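Local coordinates for magnesium-protoporphyrin O-methyltransferase (Synechocystis sp., PDB 4QDJ), which transfers a methyl group from S-adenosylmethionine to magnesium protoporphyrin IX, giving its 13-monomethyl ester on the pathway to chlorophyll, at residues 196-199 with 200-204; 54-58 with 59-63; 150-153 with 154-157. All blocks are in the same frame, centred on the assembly; numbering follows the deposited sequence. Where two conformers were deposited one is given.

Contact 1: 196-199 with 200-204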
loop_
_atom_site.group_PDB
_atom_site.type_symbol
_atom_site.label_atom_id
_atom_site.label_comp_id
_atom_site.label_asym_id
_atom_site.label_seq_id
_atom_site.Cartn_x
_atom_site.Cartn_y
_atom_site.Cartn_z
ATOM N N ALA A 196 -4.885 0.316 -18.637
ATOM C CA ALA A 196 -4.022 0.034 -19.779
ATOM C C ALA A 196 -2.611 0.568 -19.542
ATOM O O ALA A 196 -1.625 -0.077 -19.903
ATOM C CB ALA A 196 -4.613 0.616 -21.059
ATOM N N ASP A 197 -2.520 1.743 -18.924
ATOM C CA ASP A 197 -1.226 2.339 -18.603
ATOM C C ASP A 197 -0.496 1.535 -17.531
ATOM O O ASP A 197 0.699 1.272 -17.652
ATOM C CB ASP A 197 -1.387 3.790 -18.139
ATOM C CG ASP A 197 -1.814 4.720 -19.258
ATOM O OD1 ASP A 197 -1.712 4.330 -20.440
ATOM O OD2 ASP A 197 -2.243 5.853 -18.954
ATOM N N ILE A 198 -1.216 1.149 -16.481
ATOM C CA ILE A 198 -0.624 0.373 -15.395
ATOM C C ILE A 198 -0.130 -0.986 -15.893
ATOM O O ILE A 198 0.971 -1.418 -15.549
ATOM C CB ILE A 198 -1.616 0.176 -14.230
ATOM C CG1 ILE A 198 -2.075 1.532 -13.682
ATOM C CG2 ILE A 198 -0.984 -0.653 -13.119
ATOM C CD1 ILE A 198 -0.951 2.373 -13.109
ATOM N N ARG A 199 -0.939 -1.651 -16.713
ATOM C CA ARG A 199 -0.549 -2.941 -17.275
ATOM C C ARG A 199 0.668 -2.817 -18.190
ATOM O O ARG A 199 1.520 -3.705 -18.221
ATOM C CB ARG A 199 -1.712 -3.581 -18.035
ATOM C CG ARG A 199 -2.799 -4.165 -17.146
ATOM C CD ARG A 199 -3.918 -4.745 -17.994
ATOM N NE ARG A 199 -4.979 -5.346 -17.195
ATOM C CZ ARG A 199 -5.178 -6.655 -17.071
ATOM N NH1 ARG A 199 -4.386 -7.516 -17.698
ATOM N NH2 ARG A 199 -6.176 -7.102 -16.322
ATOM N N LYS A 200 0.743 -1.713 -18.931
ATOM C CA LYS A 200 1.867 -1.466 -19.827
ATOM C C LYS A 200 3.164 -1.297 -19.040
ATOM O O LYS A 200 4.193 -1.876 -19.389
ATOM C CB LYS A 200 1.600 -0.231 -20.694
ATOM C CG LYS A 200 2.709 0.106 -21.681
ATOM C CD LYS A 200 2.987 -1.055 -22.618
ATOM C CE LYS A 200 3.842 -0.624 -23.802
ATOM N NZ LYS A 200 5.141 -0.032 -23.380
ATOM N N ILE A 201 3.104 -0.507 -17.972
ATOM C CA ILE A 201 4.262 -0.281 -17.113
ATOM C C ILE A 201 4.729 -1.587 -16.474
ATOM O O ILE A 201 5.926 -1.865 -16.409
ATOM C CB ILE A 201 3.948 0.757 -16.018
ATOM C CG1 ILE A 201 3.581 2.099 -16.653
ATOM C CG2 ILE A 201 5.133 0.924 -15.073
ATOM C CD1 ILE A 201 2.833 3.026 -15.726
ATOM N N LEU A 202 3.779 -2.393 -16.013
ATOM C CA LEU A 202 4.106 -3.688 -15.427
ATOM C C LEU A 202 4.750 -4.608 -16.463
ATOM O O LEU A 202 5.735 -5.287 -16.176
ATOM C CB LEU A 202 2.862 -4.337 -14.818
ATOM C CG LEU A 202 2.372 -3.694 -13.517
ATOM C CD1 LEU A 202 0.983 -4.198 -13.137
ATOM C CD2 LEU A 202 3.364 -3.950 -12.389
ATOM N N GLY A 203 4.191 -4.613 -17.670
ATOM C CA GLY A 203 4.737 -5.401 -18.760
ATOM C C GLY A 203 6.143 -4.973 -19.138
ATOM O O GLY A 203 7.002 -5.811 -19.412
ATOM N N ASP A 204 6.379 -3.664 -19.148
ATOM C CA ASP A 204 7.699 -3.124 -19.465
ATOM C C ASP A 204 8.745 -3.572 -18.448
ATOM O O ASP A 204 9.932 -3.666 -18.763
ATOM C CB ASP A 204 7.663 -1.593 -19.530
ATOM C CG ASP A 204 6.932 -1.073 -20.756
ATOM O OD1 ASP A 204 6.748 -1.847 -21.721
ATOM O OD2 ASP A 204 6.552 0.117 -20.758
#
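I198 and L202, one helical turn apart, lie side by side and point the same way, with the CG2 branch of I198 4.1 Å from CD1 of L202. With CG1 of I198 beside the backbone N (chi1 -59°), CG2 falls anti to that N, and this is the branch that meets L202. L202 rests its CG 3.4 Å from the carbonyl O of I198, the same oxygen that accepts the hydrogen bond of L202 N at 3.0 Å. I201 repeats this one position earlier: its CG1 comes to 3.2 Å from O of D197, which also takes the amide of I201 in a fairly straight bond (164° at the hydrogen). The apolar face formed by I198, I201 and L202 packs on I149 of helix 142-155, and L202 also reaches L160 and L162 of strand 159-164. R199 leaves on another side, extended from CG to NE, and forms a salt bridge with E195. K200 bends at chi2 and chi4 to bring NZ back to D204, 2.9 Å from OD1, and both carboxylate oxygens receive it on their syn lone pairs. With G203 N bonded to O of R199, the i to i+4 pattern continues; this is an amphipathic alpha-helix laid against the sheet of a class I methyltransferase fold.

Contact 2: 54-58 with 59-63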
loop_
_atom_site.group_PDB
_atom_site.type_symbol
_atom_site.label_atom_id
_atom_site.label_comp_id
_atom_site.label_asym_id
_atom_site.label_seq_id
_atom_site.Cartn_x
_atom_site.Cartn_y
_atom_site.Cartn_z
ATOM N N TRP A 54 -5.825 -13.512 -0.929
ATOM C CA TRP A 54 -5.005 -14.009 -2.033
ATOM C C TRP A 54 -3.766 -14.707 -1.495
ATOM O O TRP A 54 -3.434 -15.821 -1.905
ATOM C CB TRP A 54 -4.542 -12.861 -2.930
ATOM C CG TRP A 54 -5.524 -12.392 -3.951
ATOM C CD1 TRP A 54 -6.721 -12.963 -4.275
ATOM C CD2 TRP A 54 -5.386 -11.241 -4.790
ATOM N NE1 TRP A 54 -7.338 -12.233 -5.265
ATOM C CE2 TRP A 54 -6.539 -11.170 -5.596
ATOM C CE3 TRP A 54 -4.399 -10.260 -4.932
ATOM C CZ2 TRP A 54 -6.729 -10.158 -6.536
ATOM C CZ3 TRP A 54 -4.589 -9.257 -5.865
ATOM C CH2 TRP A 54 -5.746 -9.214 -6.655
ATOM N N LEU A 55 -3.082 -14.032 -0.576
ATOM C CA LEU A 55 -1.800 -14.507 -0.069
ATOM C C LEU A 55 -1.959 -15.745 0.807
ATOM O O LEU A 55 -1.131 -16.656 0.764
ATOM C CB LEU A 55 -1.063 -13.389 0.678
ATOM C CG LEU A 55 -0.100 -12.536 -0.163
ATOM C CD1 LEU A 55 -0.781 -11.956 -1.391
ATOM C CD2 LEU A 55 0.525 -11.426 0.674
ATOM N N VAL A 56 -3.032 -15.780 1.589
ATOM C CA VAL A 56 -3.350 -16.944 2.405
ATOM C C VAL A 56 -3.674 -18.149 1.522
ATOM O O VAL A 56 -3.257 -19.276 1.810
ATOM C CB VAL A 56 -4.534 -16.644 3.354
ATOM C CG1 VAL A 56 -5.130 -17.926 3.900
ATOM C CG2 VAL A 56 -4.082 -15.724 4.484
ATOM N N ALA A 57 -4.398 -17.902 0.434
ATOM C CA ALA A 57 -4.824 -18.974 -0.465
ATOM C C ALA A 57 -3.653 -19.698 -1.130
ATOM O O ALA A 57 -3.760 -20.875 -1.474
ATOM C CB ALA A 57 -5.784 -18.433 -1.520
ATOM N N ASP A 58 -2.536 -18.997 -1.304
ATOM C CA ASP A 58 -1.366 -19.580 -1.957
ATOM C C ASP A 58 -0.694 -20.659 -1.107
ATOM O O ASP A 58 -0.017 -21.540 -1.636
ATOM C CB ASP A 58 -0.351 -18.496 -2.331
ATOM C CG ASP A 58 -0.882 -17.535 -3.378
ATOM O OD1 ASP A 58 -1.847 -17.893 -4.087
ATOM O OD2 ASP A 58 -0.327 -16.424 -3.495
ATOM N N GLY A 59 -0.873 -20.576 0.209
ATOM C CA GLY A 59 -0.368 -21.587 1.119
ATOM C C GLY A 59 1.073 -21.401 1.564
ATOM O O GLY A 59 1.591 -22.197 2.347
ATOM N N ASN A 60 1.721 -20.348 1.076
ATOM C CA ASN A 60 3.139 -20.131 1.358
ATOM C C ASN A 60 3.421 -18.847 2.132
ATOM O O ASN A 60 4.557 -18.377 2.173
ATOM C CB ASN A 60 3.938 -20.121 0.056
ATOM C CG ASN A 60 3.596 -18.935 -0.824
ATOM O OD1 ASN A 60 2.527 -18.338 -0.691
ATOM N ND2 ASN A 60 4.503 -18.587 -1.728
ATOM N N LEU A 61 2.387 -18.279 2.740
ATOM C CA LEU A 61 2.538 -17.017 3.458
ATOM C C LEU A 61 3.444 -17.073 4.705
ATOM O O LEU A 61 4.220 -16.146 4.934
ATOM C CB LEU A 61 1.170 -16.409 3.789
ATOM C CG LEU A 61 1.164 -14.948 4.241
ATOM C CD1 LEU A 61 1.882 -14.066 3.228
ATOM C CD2 LEU A 61 -0.263 -14.467 4.453
ATOM N N PRO A 62 3.348 -18.144 5.521
ATOM C CA PRO A 62 4.272 -18.192 6.660
ATOM C C PRO A 62 5.736 -18.169 6.229
ATOM O O PRO A 62 6.171 -19.035 5.468
ATOM C CB PRO A 62 3.936 -19.531 7.321
ATOM C CG PRO A 62 2.505 -19.743 7.002
ATOM C CD PRO A 62 2.327 -19.206 5.609
ATOM N N GLY A 63 6.474 -17.168 6.699
ATOM C CA GLY A 63 7.888 -17.045 6.391
ATOM C C GLY A 63 8.183 -16.278 5.115
ATOM O O GLY A 63 9.345 -16.039 4.786
HETATM O O HOH W 1 1.364 -15.856 -0.704
HETATM O O HOH W 2 -0.532 -19.064 3.038
HETATM O O HOH W 3 2.552 -17.179 -3.831
#
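The carbonyl oxygen of V56 is held from two directions: G59 N donates to it at 3.2 Å, and water 2 donates at 3.0 Å. The amide comes from above the carbonyl plane, 56° out of it, as the last turn of helix 35-58 gives way to the loop. Water 2 also accepts from L61 N, joining the helix end to the returning chain. G59 is the first residue to leave helical angles, with phi 86°, where a side chain would collide with O of D58; a glycine of positive phi at this place is a common way to terminate a helix before the chain turns toward a strand, here 65-69. N60 then folds its amide back, CG between its nitrogen and carbonyl carbon (chi1 66°), which brings OD1 to 3.3 Å from CB of D58. Water 1 bridges OD1 of N60 (2.7 Å) and O of L55 (3.0 Å). Water 3 donates to OD2 of D58 and accepts a weak bond from ND2 of N60, while the same OD2 forms salt bridges with R159 and R211. On the apolar side of the turn, L61 turns both methyls to the helix: CD1 meets CD2 of L55 at 3.9 Å, and CD2 touches CG2 of V56. L55 and L61 both pack on L80 of helix 77-82, and L61 also touches A83 and A85. Shortened to an alanine here, the L61 side chain would lose both methyls, which is likely to leave L55 and V56 without their partner and a gap beside L80.

Contact 3: 150-153 with 154-157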
loop_
_atom_site.group_PDB
_atom_site.type_symbol
_atom_site.label_atom_id
_atom_site.label_comp_id
_atom_site.label_asym_id
_atom_site.label_seq_id
_atom_site.Cartn_x
_atom_site.Cartn_y
_atom_site.Cartn_z
ATOM N N SER A 150 8.159 1.052 -11.452
ATOM C CA SER A 150 9.407 0.486 -11.949
ATOM C C SER A 150 10.390 0.227 -10.811
ATOM O O SER A 150 11.084 -0.788 -10.798
ATOM C CB SER A 150 10.030 1.396 -13.008
ATOM O OG SER A 150 9.199 1.478 -14.153
ATOM N N HIS A 151 10.442 1.138 -9.845
ATOM C CA HIS A 151 11.332 0.937 -8.711
ATOM C C HIS A 151 10.864 -0.223 -7.838
ATOM O O HIS A 151 11.666 -1.056 -7.420
ATOM C CB HIS A 151 11.471 2.195 -7.858
ATOM C CG HIS A 151 12.449 2.041 -6.738
ATOM N ND1 HIS A 151 13.813 2.081 -6.935
ATOM C CD2 HIS A 151 12.266 1.811 -5.418
ATOM C CE1 HIS A 151 14.427 1.902 -5.779
ATOM N NE2 HIS A 151 13.512 1.733 -4.842
ATOM N N LEU A 152 9.565 -0.268 -7.562
ATOM C CA LEU A 152 8.997 -1.352 -6.771
ATOM C C LEU A 152 9.230 -2.697 -7.449
ATOM O O LEU A 152 9.529 -3.694 -6.788
ATOM C CB LEU A 152 7.503 -1.124 -6.538
ATOM C CG LEU A 152 7.145 0.062 -5.640
ATOM C CD1 LEU A 152 5.639 0.238 -5.574
ATOM C CD2 LEU A 152 7.724 -0.125 -4.244
ATOM N N ALA A 153 9.104 -2.712 -8.774
ATOM C CA ALA A 153 9.331 -3.927 -9.548
ATOM C C ALA A 153 10.755 -4.439 -9.360
ATOM O O ALA A 153 10.985 -5.646 -9.309
ATOM C CB ALA A 153 9.038 -3.683 -11.022
ATOM N N SER A 154 11.706 -3.516 -9.234
ATOM C CA SER A 154 13.109 -3.887 -9.071
ATOM C C SER A 154 13.376 -4.542 -7.717
ATOM O O SER A 154 14.414 -5.173 -7.519
ATOM C CB SER A 154 14.023 -2.671 -9.258
ATOM O OG SER A 154 13.988 -1.815 -8.128
ATOM N N LEU A 155 12.439 -4.387 -6.787
ATOM C CA LEU A 155 12.580 -4.979 -5.460
ATOM C C LEU A 155 11.911 -6.344 -5.390
ATOM O O LEU A 155 12.142 -7.109 -4.454
ATOM C CB LEU A 155 11.961 -4.065 -4.399
ATOM C CG LEU A 155 12.353 -2.586 -4.423
ATOM C CD1 LEU A 155 11.629 -1.837 -3.312
ATOM C CD2 LEU A 155 13.861 -2.420 -4.300
ATOM N N ALA A 156 11.077 -6.646 -6.381
ATOM C CA ALA A 156 10.257 -7.854 -6.353
ATOM C C ALA A 156 10.879 -9.010 -7.125
ATOM O O ALA A 156 10.958 -8.979 -8.353
ATOM C CB ALA A 156 8.862 -7.555 -6.888
ATOM N N ASP A 157 11.305 -10.039 -6.397
ATOM C CA ASP A 157 11.840 -11.243 -7.021
ATOM C C ASP A 157 10.773 -11.974 -7.827
ATOM O O ASP A 157 11.064 -12.552 -8.875
ATOM C CB ASP A 157 12.418 -12.192 -5.969
ATOM C CG ASP A 157 13.733 -11.704 -5.397
ATOM O OD1 ASP A 157 14.407 -10.885 -6.057
ATOM O OD2 ASP A 157 14.097 -12.150 -4.288
#
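S154 OG donates to the carbonyl O of H151 at 2.5 Å, a short bond that meets the oxygen in the carbonyl plane, on a lone pair. The hydroxyl gets there because OG sits between the nitrogen and carbonyl carbon of S154 (chi1 75°), folded back over the preceding turn. The same oxygen takes weak bonds from the amides of S154 and L155, while S154 N also donates to O of S150. Further on, the bonds shorten to i to i+3: L155 N reaches O of L152 at 3.0 Å and A156 N reaches O of A153 at 3.1 Å, both from well above the carbonyl planes. S154 OG also lies over one face of the H151 imidazole, 4.0 Å above its plane and offset toward the rim; NE2 of that ring bonds to O of L124. Outside this polar turn, CG of L155 rests 3.4 Å from O of H151, and CD1 of L155 comes loosely near CD2 of L152. L152, L155 and A156 pack on V131, while A153 and A156 meet F207. Tightening into a 3-10-like last turn closes the helix of the beta-alpha-beta unit 130-133, 142-155, 159-164, part of the Rossmann-like methyltransferase fold.

In the fold
From the N terminus, contact 2 comes first, turning the chain out of helix 35-58 and on toward strand 65-69. Contact 3 follows at the end of helix 142-155, before strand 159-164, and contact 1 lies on helix 195-204, ahead of strand 207-216. The three are in series: each is local and none nests within or crosses another. Contacts 1 and 3 are neighbours, their helices 142-155 and 195-204 packed together through I149 against I198, I201 and L202. Contact 2 stands apart, its centre about 26 Å from that of contact 1 and 20 Å from that of contact 3, although it is linked to strands 159-164 and 207-216.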